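Local coordinates for NIF3-related protein (Bacillus cereus, PDB 2GX8), which is of unknown function but, as a member of the NIF3 family, carries a conserved two-zinc site and a probable regulatory domain, at residues C[36-41]-C[365-370]. Numbering follows the deposited sequence.
Sequences SLFESM and QGVQKQ
The ring of F38 meets V367 at its edge: CG1 of V367 lies near the ring plane, 3.8 Å from F38 CE2. Y42 adds a second ring, its plane tilted about 25° from that of F38, and A126 also touches the phenylalanine. Within the NIF3 fold, helix 31-38 and the residues that follow it pack here on helix 362-377, which comes after the zinc ligands H357 and E360. The apolar ring suits a buried place; with CG anti to the backbone N (chi1 171°) it is carried across to helix 362-377. A branched valine offers a compact methyl to that edge. Nearer the surface, M41 spans a gap of 8.4 Å between its CA and that of Q370. Its unbranched chain reaches out extended to SD, and the bend at chi3 (-65°) turns CE so that the methyl also lies against CB of Q370. L371 and K374 of the same helix also touch M41. Glutamine serves here in two ways: its CB packs on the thioether, and its NE2 is hydrogen-bonded to the hydroxyl of Y42, the same tyrosine that meets F38. M41 SD lies 3.7 Å from Q370 CB, and M41 CE follows at 3.9 Å from that same carbon.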
loop_
_atom_site.group_PDB
_atom_site.type_symbol
_atom_site.label_atom_id
_atom_site.label_comp_id
_atom_site.label_asym_id
_atom_site.label_seq_id
_atom_site.Cartn_x
_atom_site.Cartn_y
_atom_site.Cartn_z
ATOM N N SER C 36 -31.199 20.488 7.252
ATOM C CA SER C 36 -31.183 20.034 8.633
ATOM C C SER C 36 -32.412 19.171 8.947
ATOM O O SER C 36 -32.336 18.269 9.770
ATOM C CB SER C 36 -31.093 21.213 9.591
ATOM O OG SER C 36 -30.714 20.764 10.864
ATOM N N LEU C 37 -33.530 19.442 8.278
ATOM C CA LEU C 37 -34.750 18.646 8.447
ATOM C C LEU C 37 -34.723 17.368 7.622
ATOM O O LEU C 37 -35.440 16.416 7.931
ATOM C CB LEU C 37 -35.999 19.450 8.087
ATOM C CG LEU C 37 -36.444 20.526 9.089
ATOM C CD1 LEU C 37 -37.656 21.279 8.566
ATOM C CD2 LEU C 37 -36.768 19.900 10.448
ATOM N N PHE C 38 -33.923 17.351 6.557
ATOM C CA PHE C 38 -33.782 16.167 5.716
ATOM C C PHE C 38 -32.921 15.162 6.444
ATOM O O PHE C 38 -33.197 13.957 6.429
ATOM C CB PHE C 38 -33.118 16.505 4.366
ATOM C CG PHE C 38 -32.751 15.288 3.547
ATOM C CD1 PHE C 38 -31.431 14.833 3.490
ATOM C CD2 PHE C 38 -33.729 14.567 2.867
ATOM C CE1 PHE C 38 -31.085 13.688 2.753
ATOM C CE2 PHE C 38 -33.399 13.431 2.125
ATOM C CZ PHE C 38 -32.077 12.984 2.071
ATOM N N GLU C 39 -31.868 15.672 7.070
ATOM C CA GLU C 39 -30.916 14.841 7.788
ATOM C C GLU C 39 -31.479 14.237 9.070
ATOM O O GLU C 39 -30.883 13.319 9.622
ATOM C CB GLU C 39 -29.610 15.605 8.033
ATOM C CG GLU C 39 -28.837 15.824 6.739
ATOM C CD GLU C 39 -27.619 16.719 6.860
ATOM O OE1 GLU C 39 -27.052 17.056 5.794
ATOM O OE2 GLU C 39 -27.231 17.118 7.990
ATOM N N SER C 40 -32.624 14.734 9.526
ATOM C CA SER C 40 -33.270 14.151 10.693
ATOM C C SER C 40 -33.798 12.764 10.299
ATOM O O SER C 40 -33.845 11.837 11.118
ATOM C CB SER C 40 -34.415 15.041 11.188
ATOM O OG SER C 40 -35.480 15.103 10.247
ATOM N N MET C 41 -34.177 12.626 9.032
ATOM C CA MET C 41 -34.696 11.374 8.508
ATOM C C MET C 41 -33.574 10.523 7.903
ATOM O O MET C 41 -33.635 9.299 7.909
ATOM C CB MET C 41 -35.746 11.656 7.431
ATOM C CG MET C 41 -36.864 12.608 7.845
ATOM S SD MET C 41 -38.113 12.839 6.551
ATOM C CE MET C 41 -37.206 13.657 5.243
ATOM N N GLN C 365 -40.435 10.372 -5.240
ATOM C CA GLN C 365 -41.782 10.633 -4.727
ATOM C C GLN C 365 -41.817 10.323 -3.238
ATOM O O GLN C 365 -42.559 10.958 -2.493
ATOM C CB GLN C 365 -42.821 9.756 -5.436
ATOM C CG GLN C 365 -42.984 9.961 -6.952
ATOM C CD GLN C 365 -44.132 10.873 -7.332
ATOM O OE1 GLN C 365 -44.067 11.584 -8.343
ATOM N NE2 GLN C 365 -45.202 10.840 -6.539
ATOM N N GLY C 366 -41.008 9.348 -2.818
ATOM C CA GLY C 366 -40.921 8.944 -1.412
ATOM C C GLY C 366 -40.332 10.010 -0.512
ATOM O O GLY C 366 -40.930 10.379 0.510
ATOM N N VAL C 367 -39.156 10.504 -0.897
ATOM C CA VAL C 367 -38.482 11.582 -0.174
ATOM C C VAL C 367 -39.286 12.872 -0.272
ATOM O O VAL C 367 -39.320 13.638 0.679
ATOM C CB VAL C 367 -37.036 11.791 -0.668
ATOM C CG1 VAL C 367 -36.445 13.102 -0.142
ATOM C CG2 VAL C 367 -36.171 10.609 -0.252
ATOM N N GLN C 368 -39.934 13.099 -1.417
ATOM C CA GLN C 368 -40.802 14.274 -1.602
ATOM C C GLN C 368 -41.925 14.301 -0.569
ATOM O O GLN C 368 -42.209 15.362 -0.013
ATOM C CB GLN C 368 -41.408 14.322 -3.005
ATOM C CG GLN C 368 -42.416 15.452 -3.223
ATOM C CD GLN C 368 -43.331 15.231 -4.443
ATOM O OE1 GLN C 368 -43.535 16.146 -5.253
ATOM N NE2 GLN C 368 -43.880 14.007 -4.580
ATOM N N LYS C 369 -42.563 13.150 -0.316
ATOM C CA LYS C 369 -43.654 13.102 0.668
ATOM C C LYS C 369 -43.088 13.389 2.059
ATOM O O LYS C 369 -43.461 14.380 2.699
ATOM C CB LYS C 369 -44.414 11.760 0.676
ATOM C CG LYS C 369 -45.454 11.731 1.826
ATOM C CD LYS C 369 -45.995 10.345 2.311
ATOM C CE LYS C 369 -47.287 9.847 1.613
ATOM N NZ LYS C 369 -47.112 9.404 0.184
ATOM N N GLN C 370 -42.195 12.507 2.506
ATOM C CA GLN C 370 -41.505 12.627 3.787
ATOM C C GLN C 370 -41.062 14.064 4.064
ATOM O O GLN C 370 -41.407 14.619 5.098
ATOM C CB GLN C 370 -40.270 11.709 3.826
ATOM C CG GLN C 370 -40.547 10.227 4.055
ATOM C CD GLN C 370 -39.329 9.325 3.769
ATOM O OE1 GLN C 370 -39.084 8.335 4.468
ATOM N NE2 GLN C 370 -38.565 9.673 2.747
#